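Local coordinates for histone-lysine N-methyltransferase family member SUVH9 (PDB 4NJ5), which acts in gene silencing and apparently lacks methyltransferase activity, instead probably binding methylated DNA and recruiting RNA polymerase V to chromatin, at residues Ala414-Ala419 against Val469-Val474; Val445-Asp450 against Leu481-Val486; Arg198-Trp203 against Arg217-Glu222. All blocks are in the same frame, centred on the assembly; numbering follows the deposited sequence.

Contact 1: Ala414-Ala419 against Val469-Val474; sequences ARFSSA and VIVQFV
In the SET domain, the loop between helix 397-405 and strand 448-450 meets strand 469-475 through S418, which touches I470 and V471, and F416, which touches V471. The direct polar link is one nearly straight hydrogen bond: V471 N donates to S418 OG over 2.9 Å, with an N-H...O angle of 174°. S418 OG lies anti to its own carbonyl carbon (chi1 -61°), which turns the hydroxyl to the strand and also brings it 3.3 Å from I470 CB. In the mixed SET sheet, strand 469-475 runs between 337-338 and 485-490. F473 pairs by backbone with I337, and two residues earlier the N-H of V471 is taken by a serine hydroxyl. One water adds a second bridge, donating to S417 O at 2.9 Å and to V469 O at 2.8 Å. The apolar part lies beside these bonds: V471 CG2 sits 3.6 Å from F416 CB and equally close to F416 CG, the two side chains crossing at about a right angle. The F416 ring also meets Y390 edge-to-face. At the end of the contact nearer A414, the backbone A414 N comes to the edge of the F473 ring, 4.2 Å from F473 CZ.

Contact 2: Val445-Asp450 against Leu481-Val486; sequences VDFAMD and LMFPRV
F447 meets M482, F483 and P484 in the SET domain, where the chain leading into strand 448-450 packs on the turn that enters strand 485-490. Strand 448-450 pairs with 393-395 in a small antiparallel sheet, while 485-490 belongs to the larger mixed sheet. No direct hydrogen bond links the two segments, so side-chain packing and one water make the join. At M482 the carbonyl does the work: M482 O lies 3.3 Å from F447 CD1, and it accepts from a water 3.0 Å away that also takes the N-H of D446 and appears to donate to OD1 of the poorly ordered D446 side chain. F483 follows with one side of its ring. F483 CE1 is 3.5 Å from F447 CB, and F483 CD1 stands 3.7 Å above the F447 ring plane, displaced toward its rim. The ring centroids of F447 and F483 are 5.1 Å apart and their planes are inclined by 38°, an oblique pair. F447 CG sits between its backbone N and carbonyl carbon (chi1 75°), close to both F483 CE1 and F483 CD1. P484 comes next, its O 3.6 Å from F447 CZ and its CG 3.6 Å from V445 CG2, the valine and proline side chains sliding past each other in opposite directions. An alanine at F447 would keep CB beside F483 CE1, but the loss of the ring would probably open a gap between F483 CD1, M482 O and the P484 carbonyl. Past R485, whose guanidinium forms salt bridges with E389 and D477, V486 reaches M449. There chi2 of -179° sets M449 SD anti to CA, and M449 SD lies 4.1 Å from V486 CG2.

Contact 3: Arg198-Trp203 against Arg217-Glu222; sequences RIVDSW and RLERIE
R198 and E219 pair in the antiparallel hairpin of strands 190-206 and 212-220 of the SRA domain. R198 N gives its hydrogen to E219 O at 2.7 Å, and E219 N returns one to R198 O at 2.9 Å. Further along, V200 N donates to R217 O at 3.0 Å, the donor lying almost in line with the carbonyl (C=O...N 176°), while R217 N donates to D201 O at 2.9 Å. V200 and D201 together thus face the single residue R217, a beta bulge, and V200 has a psi of -5° where the strand departs from an extended shape. Among side chains, R217 NH1 forms a salt bridge with E219 OE2 at 2.7 Å, its bent hydrogen bond using the oxygen's anti lone pair, nearly in the guanidinium plane. V200 CG2 rests on this pair, 3.8 Å from R217 CD. R198 NE is satisfied by G171 O, and R198 NH1 passes 3.3 Å from I221 CD1. On the face opposite R198, R217 and E219, the I199 and L218 side chains lie side by side, I199 CG1 3.7 Å from L218 CD1. Helix 159-169 packs on I199 through M164 and M168, and strand 136-140 flanks 212-220, with a backbone hydrogen bond between I137 and L218.

How the contacts relate
Contacts 1 and 2 form one patch of the SET domain: their centres are 12 Å apart and their segments alternate along the chain. They share the pairing of neighbouring strands 469-475 and 485-490, where V474 O and R485 N lie 2.8 Å apart, a probable hydrogen bond, and V471 CG1 packs 3.7 Å from V486 CG1. Contact 3 belongs to the SRA domain, on the opposite side of the chain's centre. Its centre is about 46 Å from that of contact 1 and 57 Å from that of contact 2, with nearest atoms about 25 Å and 36 Å apart. All three lie away from the cysteine-bound triangular cluster of three zinc ions in the pre-SET domain.

Contact 1: Ala414-Ala419 against Val469-Val474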
loop_
_atom_site.group_PDB
_atom_site.type_symbol
_atom_site.label_atom_id
_atom_site.label_comp_id
_atom_site.label_asym_id
_atom_site.label_seq_id
_atom_site.Cartn_x
_atom_site.Cartn_y
_atom_site.Cartn_z
ATOM N N ALA A 414 11.116 -19.268 -10.237
ATOM C CA ALA A 414 11.896 -19.670 -9.073
ATOM C C ALA A 414 12.934 -18.616 -8.688
ATOM O O ALA A 414 13.369 -18.559 -7.539
ATOM C CB ALA A 414 12.578 -21.001 -9.325
ATOM N N ARG A 415 13.326 -17.788 -9.651
ATOM C CA ARG A 415 14.388 -16.815 -9.431
ATOM C C ARG A 415 13.892 -15.490 -8.853
ATOM O O ARG A 415 14.696 -14.662 -8.431
ATOM C CB ARG A 415 15.177 -16.576 -10.719
ATOM C CG ARG A 415 15.580 -17.858 -11.416
ATOM C CD ARG A 415 16.810 -17.672 -12.287
ATOM N NE ARG A 415 17.082 -18.869 -13.078
ATOM C CZ ARG A 415 17.550 -18.852 -14.321
ATOM N NH1 ARG A 415 17.806 -17.698 -14.920
ATOM N NH2 ARG A 415 17.761 -19.992 -14.968
ATOM N N PHE A 416 12.577 -15.290 -8.836
ATOM C CA PHE A 416 12.004 -14.122 -8.177
ATOM C C PHE A 416 12.427 -14.121 -6.711
ATOM O O PHE A 416 12.474 -15.171 -6.070
ATOM C CB PHE A 416 10.474 -14.122 -8.271
ATOM C CG PHE A 416 9.934 -13.677 -9.608
ATOM C CD1 PHE A 416 10.205 -12.405 -10.096
ATOM C CD2 PHE A 416 9.130 -14.520 -10.364
ATOM C CE1 PHE A 416 9.699 -11.994 -11.324
ATOM C CE2 PHE A 416 8.622 -14.117 -11.589
ATOM C CZ PHE A 416 8.905 -12.854 -12.069
ATOM N N SER A 417 12.746 -12.946 -6.182
ATOM C CA SER A 417 13.131 -12.843 -4.783
ATOM C C SER A 417 12.180 -11.947 -4.009
ATOM O O SER A 417 11.929 -10.805 -4.390
ATOM C CB SER A 417 14.561 -12.321 -4.646
ATOM O OG SER A 417 14.934 -12.238 -3.280
ATOM N N SER A 418 11.657 -12.474 -2.914
ATOM C CA SER A 418 10.794 -11.702 -2.038
ATOM C C SER A 418 11.466 -11.550 -0.680
ATOM O O SER A 418 10.824 -11.181 0.304
ATOM C CB SER A 418 9.443 -12.404 -1.881
ATOM O OG SER A 418 8.781 -12.522 -3.127
ATOM N N ALA A 419 12.764 -11.834 -0.640
ATOM C CA ALA A 419 13.497 -11.937 0.619
ATOM C C ALA A 419 13.571 -10.616 1.374
ATOM O O ALA A 419 13.776 -10.599 2.589
ATOM C CB ALA A 419 14.894 -12.497 0.378
ATOM N N VAL A 469 6.875 -5.375 -4.744
ATOM C CA VAL A 469 5.956 -6.468 -5.040
ATOM C C VAL A 469 6.621 -7.819 -4.790
ATOM O O VAL A 469 7.718 -8.080 -5.284
ATOM C CB VAL A 469 5.470 -6.423 -6.503
ATOM C CG1 VAL A 469 4.568 -7.613 -6.799
ATOM C CG2 VAL A 469 4.745 -5.112 -6.789
ATOM N N ILE A 470 5.954 -8.673 -4.020
ATOM C CA ILE A 470 6.469 -10.012 -3.758
ATOM C C ILE A 470 5.712 -11.073 -4.539
ATOM O O ILE A 470 4.599 -10.842 -5.031
ATOM C CB ILE A 470 6.416 -10.383 -2.263
ATOM C CG1 ILE A 470 4.965 -10.455 -1.783
ATOM C CG2 ILE A 470 7.237 -9.403 -1.433
ATOM C CD1 ILE A 470 4.806 -11.087 -0.419
ATOM N N VAL A 471 6.327 -12.247 -4.624
ATOM C CA VAL A 471 5.773 -13.371 -5.360
ATOM C C VAL A 471 5.336 -14.476 -4.398
ATOM O O VAL A 471 6.018 -14.755 -3.409
ATOM C CB VAL A 471 6.819 -13.932 -6.349
ATOM C CG1 VAL A 471 6.310 -15.198 -7.024
ATOM C CG2 VAL A 471 7.190 -12.879 -7.382
ATOM N N GLN A 472 4.187 -15.085 -4.686
ATOM C CA GLN A 472 3.740 -16.282 -3.980
ATOM C C GLN A 472 3.265 -17.329 -4.981
ATOM O O GLN A 472 2.573 -17.005 -5.949
ATOM C CB GLN A 472 2.603 -15.952 -3.010
ATOM C CG GLN A 472 2.998 -15.059 -1.838
ATOM C CD GLN A 472 3.787 -15.794 -0.768
ATOM O OE1 GLN A 472 3.221 -16.280 0.216
ATOM N NE2 GLN A 472 5.104 -15.871 -0.953
ATOM N N PHE A 473 3.634 -18.584 -4.749
ATOM C CA PHE A 473 3.146 -19.676 -5.580
ATOM C C PHE A 473 1.814 -20.208 -5.045
ATOM O O PHE A 473 1.717 -20.622 -3.888
ATOM C CB PHE A 473 4.190 -20.794 -5.695
ATOM C CG PHE A 473 5.447 -20.377 -6.414
ATOM C CD1 PHE A 473 5.402 -19.970 -7.739
ATOM C CD2 PHE A 473 6.674 -20.396 -5.767
ATOM C CE1 PHE A 473 6.557 -19.581 -8.405
ATOM C CE2 PHE A 473 7.833 -20.011 -6.429
ATOM C CZ PHE A 473 7.773 -19.603 -7.749
ATOM N N VAL A 474 0.809 -20.196 -5.907
ATOM C CA VAL A 474 -0.530 -20.536 -5.568
ATOM C C VAL A 474 -1.173 -21.622 -6.409
ATOM O O VAL A 474 -1.034 -21.685 -7.582
ATOM C CB VAL A 474 -1.419 -19.307 -5.546
ATOM C CG1 VAL A 474 -2.848 -19.671 -5.319
ATOM C CG2 VAL A 474 -0.945 -18.342 -4.512
HETATM O O HOH W 1 10.039 -9.481 -6.065
#

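Contact 2: Val445-Asp450 against Leu481-Val486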
loop_
_atom_site.group_PDB
_atom_site.type_symbol
_atom_site.label_atom_id
_atom_site.label_comp_id
_atom_site.label_asym_id
_atom_site.label_seq_id
_atom_site.Cartn_x
_atom_site.Cartn_y
_atom_site.Cartn_z
ATOM N N VAL A 445 10.153 -24.613 -7.226
ATOM C CA VAL A 445 9.567 -24.596 -8.557
ATOM C C VAL A 445 10.702 -24.601 -9.581
ATOM O O VAL A 445 11.721 -23.946 -9.374
ATOM C CB VAL A 445 8.673 -23.350 -8.721
ATOM C CG1 VAL A 445 8.474 -22.992 -10.179
ATOM C CG2 VAL A 445 7.334 -23.556 -8.011
ATOM N N ASP A 446 10.555 -25.363 -10.665
ATOM C CA ASP A 446 11.613 -25.440 -11.675
ATOM C C ASP A 446 11.148 -25.216 -13.112
ATOM O O ASP A 446 11.956 -25.289 -14.039
ATOM C CB ASP A 446 12.393 -26.757 -11.571
ATOM C CG ASP A 446 11.509 -27.992 -11.704
ATOM O OD1 ASP A 446 10.449 -27.926 -12.355
ATOM O OD2 ASP A 446 11.892 -29.044 -11.151
ATOM N N PHE A 447 9.862 -24.941 -13.307
ATOM C CA PHE A 447 9.363 -24.744 -14.667
ATOM C C PHE A 447 9.703 -23.361 -15.222
ATOM O O PHE A 447 10.054 -22.444 -14.482
ATOM C CB PHE A 447 7.857 -25.031 -14.771
ATOM C CG PHE A 447 6.978 -23.954 -14.194
ATOM C CD1 PHE A 447 6.535 -24.029 -12.884
ATOM C CD2 PHE A 447 6.559 -22.886 -14.977
ATOM C CE1 PHE A 447 5.714 -23.049 -12.359
ATOM C CE2 PHE A 447 5.742 -21.904 -14.455
ATOM C CZ PHE A 447 5.320 -21.986 -13.148
ATOM N N ALA A 448 9.599 -23.223 -16.537
ATOM C CA ALA A 448 9.920 -21.965 -17.190
ATOM C C ALA A 448 8.688 -21.383 -17.854
ATOM O O ALA A 448 7.733 -22.096 -18.146
ATOM C CB ALA A 448 11.032 -22.162 -18.209
ATOM N N MET A 449 8.720 -20.078 -18.091
ATOM C CA MET A 449 7.612 -19.389 -18.723
ATOM C C MET A 449 8.101 -18.603 -19.924
ATOM O O MET A 449 9.134 -17.932 -19.866
ATOM C CB MET A 449 6.947 -18.429 -17.736
ATOM C CG MET A 449 6.471 -19.091 -16.463
ATOM S SD MET A 449 5.662 -17.936 -15.345
ATOM C CE MET A 449 4.258 -17.443 -16.333
ATOM N N ASP A 450 7.354 -18.691 -21.013
ATOM C CA ASP A 450 7.591 -17.830 -22.155
ATOM C C ASP A 450 6.570 -16.698 -22.105
ATOM O O ASP A 450 5.372 -16.944 -21.950
ATOM C CB ASP A 450 7.459 -18.618 -23.457
ATOM C CG ASP A 450 7.858 -17.805 -24.669
ATOM O OD1 ASP A 450 8.945 -18.060 -25.229
ATOM O OD2 ASP A 450 7.089 -16.906 -25.059
ATOM N N LEU A 481 1.811 -29.879 -7.831
ATOM C CA LEU A 481 2.874 -29.159 -7.128
ATOM C C LEU A 481 3.943 -28.615 -8.074
ATOM O O LEU A 481 4.593 -27.616 -7.777
ATOM C CB LEU A 481 3.536 -30.052 -6.074
ATOM C CG LEU A 481 2.835 -30.276 -4.731
ATOM C CD1 LEU A 481 1.638 -29.352 -4.549
ATOM C CD2 LEU A 481 2.429 -31.731 -4.563
ATOM N N MET A 482 4.118 -29.278 -9.212
ATOM C CA MET A 482 5.135 -28.883 -10.180
ATOM C C MET A 482 4.765 -27.593 -10.908
ATOM O O MET A 482 5.641 -26.874 -11.390
ATOM C CB MET A 482 5.362 -30.001 -11.199
ATOM C CG MET A 482 5.640 -31.374 -10.591
ATOM S SD MET A 482 7.310 -31.574 -9.933
ATOM C CE MET A 482 7.090 -31.096 -8.218
ATOM N N PHE A 483 3.471 -27.300 -10.986
ATOM C CA PHE A 483 3.013 -26.156 -11.770
ATOM C C PHE A 483 2.077 -25.189 -11.040
ATOM O O PHE A 483 0.975 -24.921 -11.516
ATOM C CB PHE A 483 2.343 -26.640 -13.056
ATOM C CG PHE A 483 3.309 -27.091 -14.111
ATOM C CD1 PHE A 483 4.010 -26.164 -14.864
ATOM C CD2 PHE A 483 3.513 -28.439 -14.358
ATOM C CE1 PHE A 483 4.898 -26.573 -15.839
ATOM C CE2 PHE A 483 4.402 -28.854 -15.332
ATOM C CZ PHE A 483 5.095 -27.919 -16.074
ATOM N N PRO A 484 2.517 -24.635 -9.899
ATOM C CA PRO A 484 1.634 -23.667 -9.248
ATOM C C PRO A 484 1.624 -22.361 -10.025
ATOM O O PRO A 484 2.527 -22.116 -10.821
ATOM C CB PRO A 484 2.301 -23.454 -7.891
ATOM C CG PRO A 484 3.748 -23.655 -8.172
ATOM C CD PRO A 484 3.815 -24.750 -9.208
ATOM N N ARG A 485 0.616 -21.529 -9.799
ATOM C CA ARG A 485 0.572 -20.232 -10.452
ATOM C C ARG A 485 1.474 -19.228 -9.741
ATOM O O ARG A 485 1.858 -19.422 -8.587
ATOM C CB ARG A 485 -0.866 -19.717 -10.540
ATOM C CG ARG A 485 -1.771 -20.651 -11.326
ATOM C CD ARG A 485 -3.099 -20.016 -11.673
ATOM N NE ARG A 485 -3.864 -20.884 -12.560
ATOM C CZ ARG A 485 -3.858 -20.798 -13.886
ATOM N NH1 ARG A 485 -4.584 -21.642 -14.611
ATOM N NH2 ARG A 485 -3.130 -19.866 -14.489
ATOM N N VAL A 486 1.826 -18.166 -10.454
ATOM C CA VAL A 486 2.662 -17.113 -9.908
ATOM C C VAL A 486 1.774 -15.916 -9.604
ATOM O O VAL A 486 1.243 -15.283 -10.518
ATOM C CB VAL A 486 3.762 -16.710 -10.915
ATOM C CG1 VAL A 486 4.749 -15.744 -10.280
ATOM C CG2 VAL A 486 4.482 -17.952 -11.437
HETATM O O HOH W 2 8.513 -27.054 -10.600
#

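Contact 3: Arg198-Trp203 against Arg217-Glu222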
loop_
_atom_site.group_PDB
_atom_site.type_symbol
_atom_site.label_atom_id
_atom_site.label_comp_id
_atom_site.label_asym_id
_atom_site.label_seq_id
_atom_site.Cartn_x
_atom_site.Cartn_y
_atom_site.Cartn_z
ATOM N N ARG A 198 5.288 26.899 5.617
ATOM C CA ARG A 198 5.552 27.902 6.643
ATOM C C ARG A 198 4.336 28.789 6.838
ATOM O O ARG A 198 3.624 29.093 5.883
ATOM C CB ARG A 198 6.787 28.743 6.307
ATOM C CG ARG A 198 8.075 28.173 6.873
ATOM C CD ARG A 198 9.213 29.179 6.830
ATOM N NE ARG A 198 10.481 28.553 7.192
ATOM C CZ ARG A 198 11.329 28.027 6.314
ATOM N NH1 ARG A 198 11.048 28.063 5.018
ATOM N NH2 ARG A 198 12.459 27.470 6.728
ATOM N N ILE A 199 4.093 29.187 8.082
ATOM C CA ILE A 199 2.985 30.077 8.389
ATOM C C ILE A 199 3.467 31.501 8.176
ATOM O O ILE A 199 4.386 31.955 8.851
ATOM C CB ILE A 199 2.503 29.902 9.842
ATOM C CG1 ILE A 199 2.325 28.418 10.172
ATOM C CG2 ILE A 199 1.205 30.659 10.067
ATOM C CD1 ILE A 199 2.113 28.142 11.642
ATOM N N VAL A 200 2.862 32.203 7.224
ATOM C CA VAL A 200 3.367 33.517 6.834
ATOM C C VAL A 200 2.427 34.650 7.222
ATOM O O VAL A 200 2.751 35.825 7.031
ATOM C CB VAL A 200 3.627 33.592 5.323
ATOM C CG1 VAL A 200 4.568 32.476 4.898
ATOM C CG2 VAL A 200 2.313 33.509 4.559
ATOM N N ASP A 201 1.264 34.294 7.756
ATOM C CA ASP A 201 0.297 35.291 8.201
ATOM C C ASP A 201 -0.733 34.685 9.149
ATOM O O ASP A 201 -1.019 33.495 9.085
ATOM C CB ASP A 201 -0.397 35.947 7.006
ATOM C CG ASP A 201 -1.058 37.259 7.371
ATOM O OD1 ASP A 201 -0.768 37.778 8.468
ATOM O OD2 ASP A 201 -1.859 37.776 6.564
ATOM N N SER A 202 -1.277 35.510 10.037
ATOM C CA SER A 202 -2.304 35.062 10.973
ATOM C C SER A 202 -3.240 36.209 11.310
ATOM O O SER A 202 -2.830 37.371 11.309
ATOM C CB SER A 202 -1.670 34.541 12.260
ATOM O OG SER A 202 -1.220 35.617 13.063
ATOM N N TRP A 203 -4.495 35.890 11.608
ATOM C CA TRP A 203 -5.456 36.931 11.948
ATOM C C TRP A 203 -6.672 36.409 12.704
ATOM O O TRP A 203 -6.920 35.203 12.751
ATOM C CB TRP A 203 -5.897 37.688 10.690
ATOM C CG TRP A 203 -6.721 36.874 9.740
ATOM C CD1 TRP A 203 -8.082 36.854 9.650
ATOM C CD2 TRP A 203 -6.239 35.965 8.740
ATOM N NE1 TRP A 203 -8.478 35.992 8.657
ATOM C CE2 TRP A 203 -7.368 35.434 8.084
ATOM C CE3 TRP A 203 -4.966 35.551 8.336
ATOM C CZ2 TRP A 203 -7.260 34.509 7.045
ATOM C CZ3 TRP A 203 -4.862 34.632 7.304
ATOM C CH2 TRP A 203 -6.002 34.122 6.672
ATOM N N ARG A 217 -2.318 31.519 7.426
ATOM C CA ARG A 217 -2.018 31.255 6.030
ATOM C C ARG A 217 -0.726 30.461 5.910
ATOM O O ARG A 217 0.340 30.923 6.317
ATOM C CB ARG A 217 -1.921 32.559 5.245
ATOM C CG ARG A 217 -1.273 32.408 3.886
ATOM C CD ARG A 217 -1.223 33.737 3.161
ATOM N NE ARG A 217 -2.223 33.805 2.104
ATOM C CZ ARG A 217 -1.966 33.577 0.821
ATOM N NH1 ARG A 217 -0.733 33.278 0.436
ATOM N NH2 ARG A 217 -2.938 33.658 -0.076
ATOM N N LEU A 218 -0.842 29.258 5.358
ATOM C CA LEU A 218 0.289 28.357 5.186
ATOM C C LEU A 218 0.750 28.337 3.734
ATOM O O LEU A 218 -0.062 28.225 2.816
ATOM C CB LEU A 218 -0.085 26.939 5.625
ATOM C CG LEU A 218 0.199 26.554 7.079
ATOM C CD1 LEU A 218 -0.539 27.464 8.047
ATOM C CD2 LEU A 218 -0.168 25.099 7.324
ATOM N N GLU A 219 2.057 28.453 3.532
ATOM C CA GLU A 219 2.629 28.412 2.194
ATOM C C GLU A 219 3.709 27.343 2.122
ATOM O O GLU A 219 4.552 27.242 3.015
ATOM C CB GLU A 219 3.197 29.778 1.802
ATOM C CG GLU A 219 2.131 30.802 1.438
ATOM C CD GLU A 219 2.709 32.171 1.127
ATOM O OE1 GLU A 219 3.950 32.303 1.084
ATOM O OE2 GLU A 219 1.916 33.117 0.929
ATOM N N ARG A 220 3.675 26.546 1.060
ATOM C CA ARG A 220 4.606 25.437 0.917
ATOM C C ARG A 220 6.037 25.914 0.685
ATOM O O ARG A 220 6.268 26.904 -0.007
ATOM C CB ARG A 220 4.161 24.505 -0.212
ATOM C CG ARG A 220 4.855 23.156 -0.201
ATOM C CD ARG A 220 4.057 22.119 -0.970
ATOM N NE ARG A 220 4.596 20.774 -0.789
ATOM C CZ ARG A 220 5.356 20.146 -1.679
ATOM N NH1 ARG A 220 5.665 20.736 -2.825
ATOM N NH2 ARG A 220 5.798 18.922 -1.427
ATOM N N ILE A 221 6.988 25.204 1.284
ATOM C CA ILE A 221 8.403 25.496 1.093
ATOM C C ILE A 221 8.815 25.114 -0.321
ATOM O O ILE A 221 8.442 24.057 -0.819
ATOM C CB ILE A 221 9.290 24.720 2.090
ATOM C CG1 ILE A 221 8.778 24.890 3.521
ATOM C CG2 ILE A 221 10.745 25.166 1.976
ATOM C CD1 ILE A 221 8.540 26.311 3.910
ATOM N N GLU A 222 9.592 25.983 -0.957
ATOM C CA GLU A 222 10.018 25.794 -2.337
ATOM C C GLU A 222 11.007 24.633 -2.484
ATOM O O GLU A 222 11.771 24.334 -1.565
ATOM C CB GLU A 222 10.649 27.091 -2.850
ATOM C CG GLU A 222 10.402 27.391 -4.318
ATOM C CD GLU A 222 10.465 28.880 -4.619
ATOM O OE1 GLU A 222 10.551 29.681 -3.660
ATOM O OE2 GLU A 222 10.426 29.252 -5.811
#